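Local coordinates for protein chitooligosaccharide oxidase (Gibberella zeae, PDB 6Y0R) that oxidises the C1 hydroxyl of chitooligosaccharides to the lactone with a bicovalently bound FAD, passing the electrons to molecular oxygen to give hydrogen peroxide, at residues 158-166 / 176-184. Sequence-based numbering, arbitrary orientation.
With FAD (flavin-adenine dinucleotide), chain B.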
ATOM      1  N   GLY A 158       0.413  -7.074   5.137  1.00 15.11           N
ATOM      2  CA  GLY A 158       0.865  -6.713   6.480  1.00 14.59           C
ATOM      3  C   GLY A 158       0.490  -5.292   6.826  1.00 15.86           C
ATOM      4  O   GLY A 158       0.657  -4.412   5.983  1.00 15.59           O
ATOM      5  N   LEU A 159       0.166  -5.047   8.031  1.00 16.07           N
ATOM      6  CA  LEU A 159      -0.143  -3.654   8.399  1.00 15.87           C
ATOM      7  C   LEU A 159       1.174  -2.871   8.434  1.00 16.74           C
ATOM      8  O   LEU A 159       1.171  -1.686   8.038  1.00 17.68           O
ATOM      9  CB  LEU A 159      -0.759  -3.678   9.795  1.00 18.65           C
ATOM     10  CG  LEU A 159      -1.125  -2.379  10.484  1.00 23.40           C
ATOM     11  CD1 LEU A 159      -2.200  -1.589   9.758  1.00 26.80           C
ATOM     12  CD2 LEU A 159      -1.115  -2.327  11.971  1.00 21.12           C
ATOM     13  N   GLY A 160       2.258  -3.376   8.717  1.00 16.65           N
ATOM     14  CA  GLY A 160       3.548  -2.660   8.677  1.00 16.33           C
ATOM     15  C   GLY A 160       3.799  -1.985   7.345  1.00 15.29           C
ATOM     16  O   GLY A 160       3.840  -0.727   7.306  1.00 17.03           O
ATOM     17  N   GLY A 161       3.958  -2.741   6.271  1.00 15.76           N
ATOM     18  CA  GLY A 161       4.289  -2.099   5.003  1.00 15.51           C
ATOM     19  C   GLY A 161       3.171  -1.168   4.583  1.00 14.94           C
ATOM     20  O   GLY A 161       3.425  -0.102   4.032  1.00 16.75           O
ATOM     21  N   HIS A 162       1.926  -1.571   4.813  1.00 15.27           N
ATOM     22  CA  HIS A 162       0.745  -0.836   4.321  1.00 14.82           C
ATOM     23  C   HIS A 162       0.695   0.548   4.940  1.00 14.49           C
ATOM     24  O   HIS A 162       0.620   1.538   4.223  1.00 15.85           O
ATOM     25  CB  HIS A 162      -0.504  -1.650   4.732  1.00 14.31           C
ATOM     26  CG  HIS A 162      -1.749  -1.281   4.008  1.00 15.11           C
ATOM     27  ND1 HIS A 162      -2.883  -0.787   4.641  1.00 18.63           N
ATOM     28  CD2 HIS A 162      -2.050  -1.423   2.709  1.00 13.62           C
ATOM     29  CE1 HIS A 162      -3.828  -0.659   3.703  1.00 14.26           C
ATOM     30  NE2 HIS A 162      -3.350  -1.042   2.531  1.00 19.56           N
ATOM     31  N   ALA A 163       0.711   0.605   6.280  1.00 14.85           N
ATOM     32  CA  ALA A 163       0.538   1.875   7.022  1.00 15.05           C
ATOM     33  C   ALA A 163       1.787   2.751   6.913  1.00 16.35           C
ATOM     34  O   ALA A 163       1.621   3.966   6.952  1.00 19.05           O
ATOM     35  CB  ALA A 163       0.242   1.627   8.480  1.00 17.24           C
ATOM     36  N   LEU A 164       2.970   2.180   6.783  1.00 15.24           N
ATOM     37  CA  LEU A 164       4.214   2.999   6.732  1.00 15.31           C
ATOM     38  C   LEU A 164       4.336   3.735   5.401  1.00 14.43           C
ATOM     39  O   LEU A 164       5.209   4.631   5.289  1.00 13.93           O
ATOM     40  CB  LEU A 164       5.403   2.096   7.038  1.00 16.69           C
ATOM     41  CG  LEU A 164       5.465   1.564   8.477  1.00 21.65           C
ATOM     42  CD1 LEU A 164       6.581   0.549   8.611  1.00 20.90           C
ATOM     43  CD2 LEU A 164       5.552   2.667   9.510  1.00 25.47           C
ATOM     44  N   HIS A 165       3.538   3.373   4.393  1.00 14.53           N
ATOM     45  CA  HIS A 165       3.577   4.063   3.074  1.00 14.28           C
ATOM     46  C   HIS A 165       2.237   4.679   2.706  1.00 18.41           C
ATOM     47  O   HIS A 165       2.196   5.344   1.639  1.00 18.34           O
ATOM     48  CB  HIS A 165       4.019   3.075   1.987  1.00 15.32           C
ATOM     49  CG  HIS A 165       5.304   2.422   2.366  1.00 17.78           C
ATOM     50  ND1 HIS A 165       6.535   2.968   2.128  1.00 21.17           N
ATOM     51  CD2 HIS A 165       5.517   1.273   3.036  1.00 15.90           C
ATOM     52  CE1 HIS A 165       7.486   2.152   2.587  1.00 17.10           C
ATOM     53  NE2 HIS A 165       6.844   1.131   3.249  1.00 22.53           N
ATOM     54  N   GLY A 166       1.169   4.448   3.467  1.00 16.63           N
ATOM     55  CA  GLY A 166      -0.104   5.096   3.143  1.00 16.34           C
ATOM     56  C   GLY A 166      -1.249   4.243   3.641  1.00 17.13           C
ATOM     57  O   GLY A 166      -1.509   4.234   4.877  1.00 16.97           O
ATOM     58  N   GLY A 176      -9.471   8.625   5.652  1.00 17.22           N
ATOM     59  CA  GLY A 176      -8.083   8.876   5.249  1.00 16.48           C
ATOM     60  C   GLY A 176      -7.343   7.616   4.887  1.00 16.66           C
ATOM     61  O   GLY A 176      -7.940   6.518   4.888  1.00 17.97           O
ATOM     62  N   LEU A 177      -6.036   7.766   4.717  1.00 16.22           N
ATOM     63  CA  LEU A 177      -5.128   6.623   4.580  1.00 16.89           C
ATOM     64  C   LEU A 177      -4.958   5.986   5.940  1.00 17.36           C
ATOM     65  O   LEU A 177      -5.276   6.613   6.977  1.00 18.11           O
ATOM     66  CB  LEU A 177      -3.760   7.082   4.058  1.00 19.16           C
ATOM     67  CG  LEU A 177      -3.783   7.844   2.743  1.00 21.69           C
ATOM     68  CD1 LEU A 177      -2.445   8.550   2.488  1.00 26.46           C
ATOM     69  CD2 LEU A 177      -4.164   6.929   1.606  1.00 22.68           C
ATOM     70  N   THR A 178      -4.464   4.767   5.978  1.00 15.21           N
ATOM     71  CA  THR A 178      -4.257   4.084   7.264  1.00 17.40           C
ATOM     72  C   THR A 178      -3.427   5.013   8.154  1.00 18.81           C
ATOM     73  O   THR A 178      -3.704   5.157   9.362  1.00 17.67           O
ATOM     74  CB  THR A 178      -3.621   2.703   7.114  1.00 18.08           C
ATOM     75  OG1 THR A 178      -4.245   1.993   6.080  1.00 16.24           O
ATOM     76  CG2 THR A 178      -3.732   1.877   8.369  1.00 17.33           C
ATOM     77  N   LEU A 179      -2.401   5.640   7.598  1.00 17.11           N
ATOM     78  CA  LEU A 179      -1.481   6.440   8.443  1.00 16.08           C
ATOM     79  C   LEU A 179      -2.127   7.725   8.960  1.00 17.65           C
ATOM     80  O   LEU A 179      -1.566   8.312   9.907  1.00 19.49           O
ATOM     81  CB  LEU A 179      -0.177   6.728   7.695  1.00 18.09           C
ATOM     82  CG  LEU A 179      -0.276   7.425   6.346  1.00 18.85           C
ATOM     83  CD1 LEU A 179      -0.623   8.899   6.499  1.00 20.08           C
ATOM     84  CD2 LEU A 179       1.053   7.276   5.613  1.00 20.29           C
ATOM     85  N   ASP A 180      -3.283   8.127   8.431  1.00 17.70           N
ATOM     86  CA  ASP A 180      -3.994   9.357   8.891  1.00 17.27           C
ATOM     87  C   ASP A 180      -4.586   9.110  10.274  1.00 17.92           C
ATOM     88  O   ASP A 180      -4.886  10.129  10.946  1.00 20.79           O
ATOM     89  CB  ASP A 180      -4.963   9.892   7.850  1.00 18.16           C
ATOM     90  CG  ASP A 180      -4.236  10.480   6.626  1.00 19.24           C
ATOM     91  OD1 ASP A 180      -3.247  11.238   6.844  1.00 20.18           O
ATOM     92  OD2 ASP A 180      -4.676  10.224   5.469  1.00 18.88           O
ATOM     93  N   LEU A 181      -4.726   7.869  10.727  1.00 18.12           N
ATOM     94  CA  LEU A 181      -5.286   7.663  12.094  1.00 21.79           C
ATOM     95  C   LEU A 181      -4.198   7.196  13.045  1.00 20.21           C
ATOM     96  O   LEU A 181      -4.494   6.850  14.192  1.00 20.35           O
ATOM     97  CB  LEU A 181      -6.437   6.660  12.005  1.00 26.23           C
ATOM     98  CG  LEU A 181      -7.718   7.230  11.373  1.00 35.19           C
ATOM     99  CD1 LEU A 181      -8.822   6.190  11.350  1.00 39.48           C
ATOM    100  CD2 LEU A 181      -8.178   8.483  12.085  1.00 38.35           C
ATOM    101  N   MET A 182      -2.948   7.171  12.595  1.00 19.95           N
ATOM    102  CA  MET A 182      -1.818   6.824  13.451  1.00 20.23           C
ATOM    103  C   MET A 182      -1.593   7.966  14.447  1.00 19.35           C
ATOM    104  O   MET A 182      -1.547   9.145  14.030  1.00 21.21           O
ATOM    105  CB  MET A 182      -0.557   6.567  12.616  1.00 21.74           C
ATOM    106  CG  MET A 182       0.541   5.849  13.367  1.00 24.66           C
ATOM    107  SD  MET A 182       2.072   5.645  12.348  1.00 25.96           S
ATOM    108  CE  MET A 182       1.295   4.910  10.920  1.00 19.78           C
ATOM    109  N   ILE A 183      -1.455   7.630  15.721  1.00 22.19           N
ATOM    110  CA  ILE A 183      -1.210   8.626  16.795  1.00 21.99           C
ATOM    111  C   ILE A 183       0.117   8.335  17.496  1.00 21.81           C
ATOM    112  O   ILE A 183       0.552   9.201  18.282  1.00 24.33           O
ATOM    113  CB  ILE A 183      -2.386   8.668  17.780  1.00 22.16           C
ATOM    114  CG1 ILE A 183      -2.599   7.339  18.496  1.00 24.71           C
ATOM    115  CG2 ILE A 183      -3.632   9.151  17.069  1.00 23.27           C
ATOM    116  CD1 ILE A 183      -3.698   7.429  19.553  1.00 25.48           C
ATOM    117  N   GLY A 184       0.727   7.189  17.275  1.00 20.82           N
ATOM    118  CA  GLY A 184       2.022   6.881  17.900  1.00 20.81           C
ATOM    119  C   GLY A 184       2.685   5.695  17.272  1.00 22.56           C
ATOM    120  O   GLY A 184       2.025   4.970  16.549  1.00 18.97           O
TER
HETATM  121  PA  FAD B 501       6.444  -6.062   3.174  1.00 15.29           P
HETATM  122  O1A FAD B 501       6.967  -6.590   1.901  1.00 14.49           O
HETATM  123  O2A FAD B 501       6.609  -6.835   4.421  1.00 15.95           O
HETATM  124  O5B FAD B 501       7.017  -4.602   3.448  1.00 15.10           O
HETATM  125  C5B FAD B 501       6.781  -3.512   2.555  1.00 15.34           C
HETATM  126  C4B FAD B 501       7.812  -2.426   2.803  1.00 15.19           C
HETATM  127  O4B FAD B 501       7.649  -1.904   4.146  1.00 14.90           O
HETATM  128  C3B FAD B 501       9.298  -2.834   2.737  1.00 15.69           C
HETATM  129  O3B FAD B 501      10.119  -1.712   2.385  1.00 16.54           O
HETATM  130  C2B FAD B 501       9.586  -3.239   4.176  1.00 15.29           C
HETATM  131  O2B FAD B 501      10.973  -3.256   4.524  1.00 16.92           O
HETATM  132  C1B FAD B 501       8.803  -2.195   4.925  1.00 15.21           C
HETATM  133  N9A FAD B 501       8.370  -2.596   6.254  1.00 16.02           N
HETATM  134  C8A FAD B 501       7.442  -3.563   6.543  1.00 17.98           C
HETATM  135  N7A FAD B 501       7.255  -3.711   7.849  1.00 16.51           N
HETATM  136  C5A FAD B 501       8.119  -2.790   8.431  1.00 16.67           C
HETATM  137  C6A FAD B 501       8.394  -2.467   9.774  1.00 18.16           C
HETATM  138  N6A FAD B 501       7.747  -3.056  10.783  1.00 16.83           N
HETATM  139  N1A FAD B 501       9.339  -1.521  10.034  1.00 17.47           N
HETATM  140  C2A FAD B 501       9.972  -0.975   8.977  1.00 19.80           C
HETATM  141  N3A FAD B 501       9.778  -1.182   7.671  1.00 18.07           N
HETATM  142  C4A FAD B 501       8.832  -2.115   7.455  1.00 17.24           C
HETATM  143  N1  FAD B 501      -2.273  -1.302  -0.995  1.00 15.81           N
HETATM  144  C2  FAD B 501      -3.235  -0.404  -0.737  1.00 16.63           C
HETATM  145  O2  FAD B 501      -2.935   0.793  -0.381  1.00 15.60           O
HETATM  146  N3  FAD B 501      -4.546  -0.779  -0.818  1.00 16.96           N
HETATM  147  C4  FAD B 501      -4.958  -2.055  -1.168  1.00 18.66           C
HETATM  148  O4  FAD B 501      -6.168  -2.337  -1.211  1.00 19.77           O
HETATM  149  C4X FAD B 501      -3.962  -3.025  -1.435  1.00 19.26           C
HETATM  150  N5  FAD B 501      -4.323  -4.278  -1.718  1.00 20.21           N
HETATM  151  C5X FAD B 501      -3.327  -5.222  -1.836  1.00 18.99           C
HETATM  152  C6  FAD B 501      -3.683  -6.579  -2.062  1.00 18.63           C
HETATM  153  C7  FAD B 501      -2.709  -7.553  -2.209  1.00 17.73           C
HETATM  154  C7M FAD B 501      -3.094  -8.995  -2.479  1.00 18.86           C
HETATM  155  C8  FAD B 501      -1.306  -7.195  -2.068  1.00 16.24           C
HETATM  156  C8M FAD B 501      -0.187  -8.217  -2.093  1.00 17.24           C
HETATM  157  C9  FAD B 501      -0.974  -5.836  -1.887  1.00 18.27           C
HETATM  158  C9A FAD B 501      -1.961  -4.847  -1.776  1.00 17.85           C
HETATM  159  N10 FAD B 501      -1.612  -3.504  -1.551  1.00 17.13           N
HETATM  160  C10 FAD B 501      -2.607  -2.544  -1.335  1.00 17.39           C
HETATM  161  C1' FAD B 501      -0.214  -3.065  -1.508  1.00 16.50           C
HETATM  162  C2' FAD B 501       0.324  -3.062  -0.076  1.00 16.12           C
HETATM  163  O2' FAD B 501      -0.167  -1.932   0.647  1.00 14.90           O
HETATM  164  C3' FAD B 501       1.829  -3.022  -0.149  1.00 17.02           C
HETATM  165  O3' FAD B 501       2.226  -4.215  -0.862  1.00 15.69           O
HETATM  166  C4' FAD B 501       2.425  -2.969   1.259  1.00 18.13           C
HETATM  167  O4' FAD B 501       3.711  -2.324   1.264  1.00 19.36           O
HETATM  168  C5' FAD B 501       2.543  -4.365   1.800  1.00 15.21           C
HETATM  169  O5' FAD B 501       2.913  -4.351   3.192  1.00 15.69           O
HETATM  170  P   FAD B 501       3.531  -5.681   3.792  1.00 14.90           P
HETATM  171  O1P FAD B 501       3.822  -5.453   5.229  1.00 15.18           O
HETATM  172  O2P FAD B 501       2.727  -6.877   3.435  1.00 15.29           O
HETATM  173  O3P FAD B 501       4.875  -5.815   2.898  1.00 15.28           O
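Gly166, just past the end of helix 159-165, receives the one definite hydrogen bond between the segments: Leu179 N donates to Gly166 O at 3.2 Å, the donor tilted 24° from the carbonyl plane. The side chain of Leu179 then folds over the same glycine. Its CG lies between its own backbone N and carbonyl carbon (chi1 56°), which lays CD2 against Gly166 CA at a tight 3.5 Å, while CB rests on the carbonyl oxygen of Ala163. One turn of 3-10 helix, 178-181, thus seats its first residues on the end of the helix. Thr178 splits its branches: CG2 meets both Ala163 CB and Leu159 CD1, each at 4.0 Å, whereas OG1 hydrogen-bonds to the carbonyl oxygen of Ala150. Farther along, Met182 reaches back from the start of strand 182-188, its chain bent at chi3 (-52°) to bring CE within 4.2 Å of Ala163 CB; helix 203-212 and Leu222 of strand 218-228 also pack on this methionine. The turn is braced from within by Asp180, whose OD2 accepts a hydrogen bond from Leu177 N at 2.9 Å, on its anti side, and whose OD1 forms a salt bridge with Arg399. The buried helix carries FAD along another side. At its N-terminal end, Gly158 N binds FAD O2P at 2.9 Å and Gly161 N binds FAD O1P, an arrangement in which the helix dipole would favour the phosphate charge. At the far end His165 NE2 donates to FAD O4B, the ring oxygen of the adenosine ribose. A glycine-rich helix start gripping the pyrophosphate, backed by the turn leading into a sheet strand, belongs to the PCMH-type FAD-binding domain of FAD-linked oxidoreductases.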